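Local coordinates for protein disulfide isomerase (Pseudomonas aeruginosa, PDB 4N30) that probably acts as a periplasmic thiol-disulfide oxidoreductase of the DsbA type, with a thioredoxin fold, and may thereby introduce or rearrange disulfide bonds in other proteins, at residues 64-67 with 68-71; 144-147 with 148-151; 154-157 with 158-162; 201-204 with 205-209. One frame throughout, in Å; residues are numbered along the deposited sequence.

Interaction 1: 64-67 with 68-71; sequences LECP and FCKV
The aromatic ring of F68 meets the sulfur of C66 at its edge: SG lies near the ring plane, 5.2 Å from the centroid of the F68 ring, a Cys sulfur-aromatic contact. The carbonyl carbon of P67 approaches the same ring obliquely, and P67 CG touches the ring only loosely, 4.4 Å from F68 CD2. C66 sits at the N-cap of helix 67-81. Its SG stands anti to the backbone N (chi1 167°), which swings it across the first turn to accept a hydrogen bond from C69 N, at 3.3 Å and nearly straight, 166° at the hydrogen. The main chain adds a helical bond from K70 N to C66 O (2.9 Å) and a weak one from V71 N to P67 O. Proline suits the first helical position, where no backbone N-H is needed. K70 runs out extended, its NZ bound to the carbonyl O of F129.

The two sulfurs, C66 SG and C69 SG, lie 3.6 Å apart, too far for a disulfide, so the pair is modelled reduced; the sequence CPFC at a helix start is consistent with the CxxC redox motif of the DsbA family. The N-H of C69 and the edge of the F68 ring together hold the C66 sulfur at the helix start beside C69 SG, an arrangement consistent with a thioredoxin-type pair able to form a disulfide.

Interaction 2: 144-147 with 148-151; sequences LDFP and ELDQ
A type I beta turn from F146 to L149 reverses the chain just before helix 151-160, and the side chains at its two ends close on each other. L149 N donates to F146 O at 3.0 Å; the donor stands well above the carbonyl plane, 37° out of it, so the bond misses the lone-pair directions. L149 lays its branch point on one face of the F146 ring: CG sits 3.9 Å from the centroid of the F146 ring and only 6° from the ring normal, a CH-pi contact over the centre of the face. L149 CD1 follows, 4.0 Å from F146 CD2. The leucine reaches this place because its CG is anti to its own carbonyl carbon.

The edge of the same ring receives E148. Bent at chi2, this side chain folds back so that OE1 lies in the ring plane, 3.2 Å from F146 CD1, where the partly positive ring hydrogens suit a carboxylate; the two planes are 55° apart. The chain of E148 also runs beside the P147 ring, with OE1 3.5 Å from P147 CD. Proline fits the second turn position, whose phi its ring fixes and whose N-H is not required. Q151 brings its amide against the backbone of L144 and F146 from the helix start.

F146 and L149 also touch S123 and Q115 of helix 99-131, and D150 accepts from R153 N, so this is a beta turn leading into a side-chain-capped helix N-terminus.

Interaction 3: 154-157 with 158-162; sequences LEKC and AKDNE
C157 SG touches N161 CB, 3.8 Å away, one turn further along the chain. Both side chains leave with their outer atom anti to the backbone N, C157 SG at chi1 171° and N161 CG at -176°. The sulfur is thereby also placed for its disulfide with C111 of helix 99-131, tying helix 151-160 to that long helix. N161 bears against I114 there, while its OD1 accepts from I164 N; a short amide suits such a cap.

K156 and D160, four residues apart, meet by their inner parts: D160 OD2 lies 3.5 Å from K156 CG, whereas the lysine turns at chi3 and holds NZ 5.7 Å from D160 OD2. The salt bridge of D160 is made instead with its neighbour K159. Folded at chi3 and chi4, that lysine brings NZ to D160 OD1 at 2.8 Å, on the syn side of the carboxylate.

A158 N, K159 N and D160 N bond to the carbonyls four residues back, and N161 N closes the series on C157 O at 2.9 Å. N161 then leaves helical angles and caps helix 162-177: a helix-to-helix junction in which the terminating residue is the next N-cap.

Interaction 4: 201-204 with 205-209; sequences GMAD and ETTLL
The apolar part of the contact is made by A203 and the first turn of helix 205-216. A203 CB points at that turn, 3.6 Å from T207 CG2 and 3.9 Å from L208 CD2; its small methyl suits a buried spot also lined by L186 of strand 185-190. L208 packs on L186 and I188 of that strand and on W79 of helix 67-81.

Hydrogen bonds start the helix. D204 is its N-cap: CG lies between the backbone N and the carbonyl carbon (chi1 63°), turning the carboxylate back over the open end, where OD1 accepts from T207 N at 3.0 Å and 169°. The donor comes nearly in line with the C-O bond of the carboxylate. One residue further on, L208 N bonds to D204 O, also 3.0 Å. This is the classical aspartate N-cap, here on the C-terminal helix that follows the edge strand 196-200 of the thioredoxin-fold sheet, and the carboxylate's charge would probably also interact favourably with the helix dipole.

Water provides a further link. It accepts from D204 N and hydrogen-bonds to T207 OG1, each at 3.0 Å, so the threonine serves twice: OG1 meets the water and CG2 touches the A203 methyl. Ahead of the cap, M202 centres an inverse gamma turn, and A203 O accepts from Y72 OH of helix 67-81.

In the fold
Interaction 1 holds the CxxC pair of the probable redox site, and only interaction 4 of the others touches it. Their centres are about 17 Å apart, yet M202 SD packs 3.7 Å from F68 O and 3.9 Å from V71 CG1, so the loop before the C-terminal helix touches the start of helix 67-81. On the helical side, interactions 2 and 3 touch through leucines, with L149 CD1 4.0 Å from L154 CD1 and centres about 14 Å apart. Neither touches interaction 1; nearest atoms are about 9 Å and 11 Å away. Interactions 3 and 4 lie on opposite sides of the chain's centre, about 35 Å between centres.

Interaction 1: 64-67 with 68-71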
ATOM      1  N   LEU A  64       6.275  -0.419  -5.594  1.00  9.62           N
ATOM      2  CA  LEU A  64       5.626  -0.485  -6.900  1.00  9.02           C
ATOM      3  C   LEU A  64       6.580  -1.073  -7.972  1.00 10.18           C
ATOM      4  O   LEU A  64       6.049  -1.368  -9.067  1.00 10.50           O
ATOM      5  CB  LEU A  64       5.161   0.932  -7.257  1.00  9.32           C
ATOM      6  CG  LEU A  64       3.871   1.269  -6.484  1.00 10.97           C
ATOM      7  CD1 LEU A  64       3.687   2.802  -6.383  1.00 11.96           C
ATOM      8  CD2 LEU A  64       2.616   0.619  -7.098  1.00 12.52           C
ATOM      9  N   GLU A  65       7.833  -1.292  -7.680  1.00  9.55           N
ATOM     10  CA  GLU A  65       8.787  -2.037  -8.502  1.00  9.77           C
ATOM     11  C   GLU A  65       8.880  -3.482  -8.123  1.00  9.60           C
ATOM     12  O   GLU A  65       9.629  -4.215  -8.821  1.00 10.04           O
ATOM     13  CB  GLU A  65      10.165  -1.349  -8.472  1.00  9.68           C
ATOM     14  CG  GLU A  65      10.194   0.018  -9.171  1.00  9.53           C
ATOM     15  CD  GLU A  65       9.873  -0.139 -10.630  1.00 10.34           C
ATOM     16  OE1 GLU A  65       8.741   0.011 -11.018  1.00 10.67           O
ATOM     17  OE2 GLU A  65      10.797  -0.498 -11.403  1.00 10.13           O
ATOM     18  N   CYS A  66       8.247  -3.917  -7.065  1.00  9.08           N
ATOM     19  CA  CYS A  66       8.489  -5.290  -6.545  1.00 10.26           C
ATOM     20  C   CYS A  66       7.559  -6.268  -7.205  1.00 10.10           C
ATOM     21  O   CYS A  66       6.332  -6.126  -7.290  1.00 10.63           O
ATOM     22  CB  CYS A  66       8.216  -5.229  -5.027  1.00 10.05           C
ATOM     23  SG  CYS A  66       8.087  -6.903  -4.311  1.00 12.02           S
ATOM     24  N   PRO A  67       8.177  -7.318  -7.801  1.00 10.64           N
ATOM     25  CA  PRO A  67       7.360  -8.288  -8.568  1.00 10.81           C
ATOM     26  C   PRO A  67       6.430  -9.067  -7.677  1.00 11.28           C
ATOM     27  O   PRO A  67       5.412  -9.573  -8.204  1.00 12.21           O
ATOM     28  CB  PRO A  67       8.468  -9.193  -9.220  1.00 12.13           C
ATOM     29  CG  PRO A  67       9.616  -9.100  -8.290  1.00 13.26           C
ATOM     30  CD  PRO A  67       9.617  -7.651  -7.777  1.00 11.15           C
ATOM     31  N   PHE A  68       6.800  -9.242  -6.438  1.00 10.66           N
ATOM     32  CA  PHE A  68       5.871  -9.908  -5.491  1.00 11.92           C
ATOM     33  C   PHE A  68       4.653  -9.051  -5.202  1.00 11.22           C
ATOM     34  O   PHE A  68       3.512  -9.512  -5.214  1.00 12.05           O
ATOM     35  CB  PHE A  68       6.652 -10.265  -4.197  1.00 12.83           C
ATOM     36  CG  PHE A  68       7.820 -11.192  -4.393  1.00 13.27           C
ATOM     37  CD1 PHE A  68       7.613 -12.574  -4.665  1.00 18.59           C
ATOM     38  CD2 PHE A  68       9.124 -10.694  -4.215  1.00 15.61           C
ATOM     39  CE1 PHE A  68       8.764 -13.419  -4.809  1.00 20.11           C
ATOM     40  CE2 PHE A  68      10.237 -11.549  -4.295  1.00 18.79           C
ATOM     41  CZ  PHE A  68      10.063 -12.881  -4.587  1.00 18.42           C
ATOM     42  N   CYS A  69       4.934  -7.790  -4.957  1.00 10.05           N
ATOM     43  CA  CYS A  69       3.812  -6.864  -4.731  1.00 10.09           C
ATOM     44  C   CYS A  69       2.918  -6.757  -5.961  1.00 10.33           C
ATOM     45  O   CYS A  69       1.693  -6.621  -5.782  1.00 11.09           O
ATOM     46  CB  CYS A  69       4.364  -5.508  -4.352  1.00  9.69           C
ATOM     47  SG  CYS A  69       5.182  -5.454  -2.748  1.00 11.41           S
ATOM     48  N   LYS A  70       3.514  -6.786  -7.164  1.00 10.31           N
ATOM     49  CA  LYS A  70       2.688  -6.721  -8.308  1.00 11.20           C
ATOM     50  C   LYS A  70       1.670  -7.885  -8.438  1.00 11.45           C
ATOM     51  O   LYS A  70       0.509  -7.668  -8.725  1.00 12.42           O
ATOM     52  CB  LYS A  70       3.611  -6.642  -9.580  1.00 12.03           C
ATOM     53  CG  LYS A  70       2.794  -6.662 -10.886  1.00 12.75           C
ATOM     54  CD  LYS A  70       3.663  -6.439 -12.108  1.00 15.78           C
ATOM     55  CE  LYS A  70       2.805  -6.430 -13.318  1.00 14.89           C
ATOM     56  NZ  LYS A  70       3.436  -6.005 -14.622  1.00 18.00           N
ATOM     57  N   VAL A  71       2.105  -9.099  -8.171  0.50 12.52           N
ATOM     58  CA  VAL A  71       1.112 -10.186  -8.302  0.50 12.86           C
ATOM     59  C   VAL A  71       0.230 -10.284  -7.043  0.50 12.45           C
ATOM     60  O   VAL A  71      -0.892 -10.725  -7.078  0.50 13.24           O
ATOM     61  CB  VAL A  71       1.796 -11.521  -8.652  0.50 13.74           C
ATOM     62  CG1 VAL A  71       2.793 -11.894  -7.569  0.50 13.95           C
ATOM     63  CG2 VAL A  71       0.800 -12.654  -8.856  0.50 16.68           C
TER

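Interaction 2: 144-147 with 148-151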
ATOM      1  N   LEU A 144       3.622   8.377 -16.301  1.00 14.49           N
ATOM      2  CA  LEU A 144       2.458   7.490 -16.153  1.00 15.33           C
ATOM      3  C   LEU A 144       1.405   7.830 -17.172  1.00 15.93           C
ATOM      4  O   LEU A 144       1.065   9.037 -17.289  1.00 16.71           O
ATOM      5  CB  LEU A 144       1.880   7.655 -14.702  1.00 14.83           C
ATOM      6  CG  LEU A 144       0.680   6.749 -14.426  1.00 15.26           C
ATOM      7  CD1 LEU A 144       1.149   5.305 -14.416  1.00 17.63           C
ATOM      8  CD2 LEU A 144       0.260   7.091 -12.980  1.00 17.33           C
ATOM      9  N   ASP A 145       0.860   6.860 -17.916  1.00 15.42           N
ATOM     10  CA  ASP A 145      -0.280   7.117 -18.821  1.00 17.37           C
ATOM     11  C   ASP A 145      -1.555   6.934 -18.043  1.00 18.48           C
ATOM     12  O   ASP A 145      -1.999   5.823 -17.775  1.00 17.71           O
ATOM     13  CB  ASP A 145      -0.226   6.042 -19.937  1.00 19.01           C
ATOM     14  CG  ASP A 145      -1.170   6.324 -21.062  1.00 24.32           C
ATOM     15  OD1 ASP A 145      -1.980   7.274 -20.968  1.00 25.51           O
ATOM     16  OD2 ASP A 145      -1.110   5.576 -22.043  1.00 29.35           O
ATOM     17  N   PHE A 146      -2.143   8.025 -17.602  1.00 17.64           N
ATOM     18  CA  PHE A 146      -3.364   7.888 -16.771  1.00 19.60           C
ATOM     19  C   PHE A 146      -4.188   9.098 -17.111  1.00 19.73           C
ATOM     20  O   PHE A 146      -4.212  10.070 -16.342  1.00 19.52           O
ATOM     21  CB  PHE A 146      -2.987   7.873 -15.249  1.00 22.95           C
ATOM     22  CG  PHE A 146      -4.162   7.482 -14.293  1.00 25.77           C
ATOM     23  CD1 PHE A 146      -5.506   7.483 -14.714  1.00 27.39           C
ATOM     24  CD2 PHE A 146      -3.918   7.214 -12.948  1.00 32.01           C
ATOM     25  CE1 PHE A 146      -6.557   7.099 -13.826  1.00 26.99           C
ATOM     26  CE2 PHE A 146      -4.956   6.864 -12.070  1.00 24.91           C
ATOM     27  CZ  PHE A 146      -6.278   6.830 -12.509  1.00 29.80           C
ATOM     28  N   PRO A 147      -4.858   9.063 -18.273  1.00 19.06           N
ATOM     29  CA  PRO A 147      -5.449  10.336 -18.799  1.00 19.45           C
ATOM     30  C   PRO A 147      -6.657  10.849 -18.067  1.00 19.88           C
ATOM     31  O   PRO A 147      -7.028  11.997 -18.318  1.00 22.45           O
ATOM     32  CB  PRO A 147      -5.745  10.034 -20.290  1.00 25.02           C
ATOM     33  CG  PRO A 147      -5.989   8.559 -20.284  1.00 26.43           C
ATOM     34  CD  PRO A 147      -5.126   7.922 -19.192  1.00 23.58           C
ATOM     35  N   GLU A 148      -7.222  10.059 -17.186  1.00 21.35           N
ATOM     36  CA  GLU A 148      -8.315  10.602 -16.327  1.00 22.98           C
ATOM     37  C   GLU A 148      -7.781  11.569 -15.266  1.00 20.44           C
ATOM     38  O   GLU A 148      -8.580  12.381 -14.716  1.00 19.14           O
ATOM     39  CB  GLU A 148      -9.042   9.457 -15.657  1.00 26.68           C
ATOM     40  CG  GLU A 148      -9.824   8.597 -16.686  1.00 28.88           C
ATOM     41  CD  GLU A 148      -8.918   7.626 -17.443  1.00 35.40           C
ATOM     42  OE1 GLU A 148      -7.800   7.334 -16.953  1.00 32.23           O
ATOM     43  OE2 GLU A 148      -9.334   7.157 -18.529  1.00 39.98           O
ATOM     44  N   LEU A 149      -6.472  11.557 -15.001  1.00 17.54           N
ATOM     45  CA  LEU A 149      -5.863  12.519 -14.114  1.00 17.18           C
ATOM     46  C   LEU A 149      -5.258  13.629 -14.917  1.00 16.03           C
ATOM     47  O   LEU A 149      -5.034  13.491 -16.118  1.00 17.90           O
ATOM     48  CB  LEU A 149      -4.791  11.851 -13.237  1.00 18.91           C
ATOM     49  CG  LEU A 149      -5.343  10.852 -12.183  1.00 22.00           C
ATOM     50  CD1 LEU A 149      -4.339  10.709 -11.045  1.00 25.37           C
ATOM     51  CD2 LEU A 149      -6.654  11.316 -11.548  1.00 25.78           C
ATOM     52  N   ASP A 150      -4.936  14.708 -14.187  1.00 15.10           N
ATOM     53  CA  ASP A 150      -4.218  15.849 -14.794  1.00 16.02           C
ATOM     54  C   ASP A 150      -2.739  15.506 -14.697  1.00 15.05           C
ATOM     55  O   ASP A 150      -2.116  15.566 -13.617  1.00 14.39           O
ATOM     56  CB  ASP A 150      -4.645  17.071 -14.001  1.00 14.76           C
ATOM     57  CG  ASP A 150      -3.937  18.310 -14.435  1.00 15.09           C
ATOM     58  OD1 ASP A 150      -4.427  19.386 -13.968  1.00 15.66           O
ATOM     59  OD2 ASP A 150      -2.926  18.302 -15.151  1.00 16.15           O
ATOM     60  N   GLN A 151      -2.179  15.126 -15.860  1.00 16.85           N
ATOM     61  CA  GLN A 151      -0.807  14.566 -15.807  1.00 16.47           C
ATOM     62  C   GLN A 151       0.261  15.584 -15.446  1.00 15.36           C
ATOM     63  O   GLN A 151       1.135  15.310 -14.659  1.00 15.43           O
ATOM     64  CB  GLN A 151      -0.418  13.954 -17.169  1.00 22.24           C
ATOM     65  CG  GLN A 151      -1.448  13.124 -17.898  1.00 33.53           C
ATOM     66  CD  GLN A 151      -1.328  11.676 -17.549  1.00 38.78           C
ATOM     67  OE1 GLN A 151      -0.973  11.348 -16.407  1.00 44.96           O
ATOM     68  NE2 GLN A 151      -1.575  10.781 -18.532  1.00 28.91           N
TER

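Interaction 3: 154-157 with 158-162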
ATOM      1  N   LEU A 154      -0.008  16.136 -11.817  1.00 11.55           N
ATOM      2  CA  LEU A 154       0.531  14.904 -11.135  1.00 12.68           C
ATOM      3  C   LEU A 154       2.089  14.941 -11.008  1.00 14.15           C
ATOM      4  O   LEU A 154       2.668  14.745  -9.958  1.00 13.81           O
ATOM      5  CB  LEU A 154      -0.025  13.709 -11.884  1.00 14.01           C
ATOM      6  CG  LEU A 154       0.250  12.438 -11.054  1.00 15.35           C
ATOM      7  CD1 LEU A 154      -0.776  12.268  -9.934  1.00 15.33           C
ATOM      8  CD2 LEU A 154       0.139  11.225 -12.023  1.00 18.51           C
ATOM      9  N   GLU A 155       2.684  15.277 -12.176  1.00 14.90           N
ATOM     10  CA  GLU A 155       4.144  15.304 -12.159  1.00 17.76           C
ATOM     11  C   GLU A 155       4.719  16.395 -11.293  1.00 15.22           C
ATOM     12  O   GLU A 155       5.730  16.247 -10.643  1.00 16.39           O
ATOM     13  CB  GLU A 155       4.656  15.470 -13.591  1.00 20.10           C
ATOM     14  CG  GLU A 155       4.324  14.260 -14.493  1.00 25.49           C
ATOM     15  CD  GLU A 155       4.409  14.523 -16.001  1.00 35.23           C
ATOM     16  OE1 GLU A 155       5.022  15.537 -16.420  1.00 37.05           O
ATOM     17  OE2 GLU A 155       3.841  13.704 -16.773  1.00 35.33           O
ATOM     18  N   LYS A 156       4.074  17.587 -11.294  1.00 14.31           N
ATOM     19  CA  LYS A 156       4.564  18.614 -10.434  1.00 13.17           C
ATOM     20  C   LYS A 156       4.496  18.230  -8.979  1.00 11.10           C
ATOM     21  O   LYS A 156       5.369  18.561  -8.193  1.00 13.51           O
ATOM     22  CB  LYS A 156       3.824  19.945 -10.738  1.00 13.72           C
ATOM     23  CG  LYS A 156       4.427  21.059  -9.927  1.00 14.44           C
ATOM     24  CD  LYS A 156       3.711  22.405 -10.099  1.00 16.83           C
ATOM     25  CE  LYS A 156       3.743  22.863 -11.523  1.00 17.10           C
ATOM     26  NZ  LYS A 156       3.272  24.305 -11.643  1.00 17.86           N
ATOM     27  N   CYS A 157       3.342  17.672  -8.601  1.00 12.43           N
ATOM     28  CA  CYS A 157       3.192  17.255  -7.228  1.00 12.04           C
ATOM     29  C   CYS A 157       4.276  16.190  -6.819  1.00 12.56           C
ATOM     30  O   CYS A 157       4.846  16.316  -5.738  1.00 13.12           O
ATOM     31  CB  CYS A 157       1.768  16.688  -7.099  1.00 12.29           C
ATOM     32  SG  CYS A 157       1.448  15.836  -5.478  1.00 13.21           S
ATOM     33  N   ALA A 158       4.559  15.271  -7.744  1.00 13.66           N
ATOM     34  CA  ALA A 158       5.611  14.272  -7.373  1.00 13.95           C
ATOM     35  C   ALA A 158       6.937  14.960  -7.220  1.00 17.12           C
ATOM     36  O   ALA A 158       7.710  14.574  -6.308  1.00 19.00           O
ATOM     37  CB  ALA A 158       5.663  13.184  -8.392  1.00 16.74           C
ATOM     38  N   LYS A 159       7.235  15.978  -8.020  1.00 15.24           N
ATOM     39  CA  LYS A 159       8.462  16.723  -7.881  1.00 17.22           C
ATOM     40  C   LYS A 159       8.550  17.603  -6.641  1.00 18.12           C
ATOM     41  O   LYS A 159       9.624  17.766  -6.018  1.00 20.21           O
ATOM     42  CB  LYS A 159       8.677  17.535  -9.202  1.00 19.43           C
ATOM     43  CG  LYS A 159       9.996  18.326  -9.287  1.00 24.59           C
ATOM     44  CD  LYS A 159      10.189  18.974 -10.671  1.00 27.16           C
ATOM     45  CE  LYS A 159       9.326  20.190 -10.946  1.00 28.69           C
ATOM     46  NZ  LYS A 159       9.602  21.372 -10.078  1.00 32.27           N
ATOM     47  N   ASP A 160       7.452  18.276  -6.283  1.00 15.81           N
ATOM     48  CA  ASP A 160       7.526  19.415  -5.384  1.00 17.00           C
ATOM     49  C   ASP A 160       6.894  19.200  -4.026  1.00 15.51           C
ATOM     50  O   ASP A 160       7.250  19.876  -3.093  1.00 17.90           O
ATOM     51  CB  ASP A 160       6.851  20.690  -5.970  1.00 15.62           C
ATOM     52  CG  ASP A 160       7.544  21.273  -7.141  1.00 18.43           C
ATOM     53  OD1 ASP A 160       8.694  20.867  -7.453  1.00 20.91           O
ATOM     54  OD2 ASP A 160       6.931  22.150  -7.790  1.00 19.08           O
ATOM     55  N   ASN A 161       5.893  18.325  -3.913  1.00 14.24           N
ATOM     56  CA  ASN A 161       5.092  18.336  -2.666  1.00 13.29           C
ATOM     57  C   ASN A 161       5.863  17.593  -1.586  1.00 13.47           C
ATOM     58  O   ASN A 161       6.080  16.367  -1.631  1.00 14.65           O
ATOM     59  CB  ASN A 161       3.775  17.632  -3.016  1.00 13.27           C
ATOM     60  CG  ASN A 161       2.818  17.662  -1.869  1.00 14.01           C
ATOM     61  OD1 ASN A 161       3.207  17.402  -0.703  1.00 13.27           O
ATOM     62  ND2 ASN A 161       1.518  17.979  -2.139  1.00 14.35           N
ATOM     63  N   GLU A 162       6.256  18.342  -0.553  1.00 15.84           N
ATOM     64  CA  GLU A 162       7.045  17.774   0.540  1.00 15.31           C
ATOM     65  C   GLU A 162       6.186  17.112   1.559  1.00 14.86           C
ATOM     66  O   GLU A 162       6.718  16.258   2.289  1.00 15.69           O
ATOM     67  CB  GLU A 162       7.873  18.867   1.215  1.00 18.38           C
ATOM     68  CG  GLU A 162       8.832  19.575   0.254  1.00 26.60           C
ATOM     69  CD  GLU A 162       9.676  20.624   0.963  1.00 36.45           C
ATOM     70  OE1 GLU A 162       9.263  21.813   0.981  1.00 36.25           O
ATOM     71  OE2 GLU A 162      10.703  20.241   1.564  1.00 39.88           O
TER

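Interaction 4: 201-204 with 205-209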
ATOM      1  N   GLY A 201       5.908 -11.704   3.526  1.00 13.29           N
ATOM      2  CA  GLY A 201       5.626 -12.492   2.289  1.00 14.97           C
ATOM      3  C   GLY A 201       4.204 -12.393   1.834  1.00 12.06           C
ATOM      4  O   GLY A 201       3.358 -11.599   2.323  1.00 13.04           O
ATOM      5  N   MET A 202       4.001 -13.101   0.720  1.00 13.16           N
ATOM      6  CA  MET A 202       2.715 -13.217   0.039  1.00 14.20           C
ATOM      7  C   MET A 202       1.762 -14.122   0.778  1.00 13.69           C
ATOM      8  O   MET A 202       1.418 -15.246   0.292  1.00 16.22           O
ATOM      9  CB  MET A 202       2.842 -13.591  -1.446  1.00 13.34           C
ATOM     10  CG  MET A 202       3.686 -12.563  -2.210  1.00 13.93           C
ATOM     11  SD  MET A 202       3.824 -13.011  -3.980  1.00 17.14           S
ATOM     12  CE  MET A 202       4.521 -14.611  -3.876  1.00 20.54           C
ATOM     13  N   ALA A 203       1.215 -13.670   1.895  1.00 13.36           N
ATOM     14  CA  ALA A 203       0.381 -14.529   2.758  1.00 14.19           C
ATOM     15  C   ALA A 203      -0.862 -14.992   2.000  1.00 14.62           C
ATOM     16  O   ALA A 203      -1.665 -14.160   1.549  1.00 15.76           O
ATOM     17  CB  ALA A 203      -0.020 -13.721   3.990  1.00 13.74           C
ATOM     18  N   ASP A 204      -1.092 -16.327   2.027  1.00 15.15           N
ATOM     19  CA  ASP A 204      -2.234 -16.969   1.423  1.00 15.22           C
ATOM     20  C   ASP A 204      -3.419 -16.965   2.369  1.00 15.75           C
ATOM     21  O   ASP A 204      -3.371 -16.372   3.461  1.00 15.37           O
ATOM     22  CB  ASP A 204      -1.938 -18.417   0.946  1.00 14.81           C
ATOM     23  CG  ASP A 204      -1.573 -19.331   2.006  1.00 18.64           C
ATOM     24  OD1 ASP A 204      -1.932 -19.187   3.168  1.00 16.99           O
ATOM     25  OD2 ASP A 204      -0.780 -20.286   1.770  1.00 25.66           O
ATOM     26  N   GLU A 205      -4.572 -17.448   1.941  1.00 15.85           N
ATOM     27  CA  GLU A 205      -5.746 -17.284   2.793  1.00 15.45           C
ATOM     28  C   GLU A 205      -5.554 -17.980   4.118  1.00 14.21           C
ATOM     29  O   GLU A 205      -6.068 -17.447   5.118  1.00 13.87           O
ATOM     30  CB  GLU A 205      -7.029 -17.743   2.122  1.00 17.56           C
ATOM     31  CG  GLU A 205      -7.094 -19.215   1.791  1.00 26.79           C
ATOM     32  CD  GLU A 205      -8.353 -19.598   0.980  1.00 32.66           C
ATOM     33  OE1 GLU A 205      -9.290 -18.736   0.738  1.00 31.73           O
ATOM     34  OE2 GLU A 205      -8.414 -20.804   0.619  1.00 44.18           O
ATOM     35  N   THR A 206      -4.871 -19.126   4.175  1.00 12.85           N
ATOM     36  CA  THR A 206      -4.700 -19.859   5.417  1.00 13.32           C
ATOM     37  C   THR A 206      -3.881 -19.021   6.422  1.00 12.93           C
ATOM     38  O   THR A 206      -4.105 -18.985   7.636  1.00 12.47           O
ATOM     39  CB  THR A 206      -4.041 -21.180   5.197  1.00 14.36           C
ATOM     40  OG1 THR A 206      -4.836 -21.835   4.185  1.00 16.00           O
ATOM     41  CG2 THR A 206      -3.927 -21.985   6.511  1.00 16.79           C
ATOM     42  N   THR A 207      -2.817 -18.398   5.901  1.00 11.96           N
ATOM     43  CA  THR A 207      -1.975 -17.499   6.654  1.00 11.99           C
ATOM     44  C   THR A 207      -2.797 -16.310   7.198  1.00 11.39           C
ATOM     45  O   THR A 207      -2.677 -15.966   8.399  1.00 11.39           O
ATOM     46  CB  THR A 207      -0.759 -17.097   5.827  1.00 12.81           C
ATOM     47  OG1 THR A 207      -0.060 -18.325   5.479  1.00 15.39           O
ATOM     48  CG2 THR A 207       0.130 -16.175   6.657  1.00 14.11           C
ATOM     49  N   LEU A 208      -3.608 -15.677   6.373  1.00 11.01           N
ATOM     50  CA  LEU A 208      -4.378 -14.556   6.816  1.00 10.21           C
ATOM     51  C   LEU A 208      -5.363 -14.987   7.914  1.00 11.22           C
ATOM     52  O   LEU A 208      -5.526 -14.312   8.933  1.00 11.53           O
ATOM     53  CB  LEU A 208      -5.160 -13.918   5.658  1.00 12.89           C
ATOM     54  CG  LEU A 208      -4.270 -13.246   4.601  1.00 11.87           C
ATOM     55  CD1 LEU A 208      -5.109 -12.731   3.463  1.00 14.83           C
ATOM     56  CD2 LEU A 208      -3.410 -12.132   5.132  1.00 13.76           C
ATOM     57  N   LEU A 209      -6.092 -16.071   7.646  1.00 11.29           N
ATOM     58  CA  LEU A 209      -7.098 -16.544   8.636  1.00 11.88           C
ATOM     59  C   LEU A 209      -6.451 -16.896   9.917  1.00 10.86           C
ATOM     60  O   LEU A 209      -6.977 -16.653  11.021  1.00 10.96           O
ATOM     61  CB  LEU A 209      -7.865 -17.783   8.097  1.00 12.16           C
ATOM     62  CG  LEU A 209      -8.795 -17.465   6.916  1.00 12.14           C
ATOM     63  CD1 LEU A 209      -9.285 -18.763   6.270  1.00 16.13           C
ATOM     64  CD2 LEU A 209      -9.918 -16.555   7.384  1.00 14.85           C
TER
HETATM   65  O   HOH W   1       1.261 -17.967   2.864  1.00 23.21           O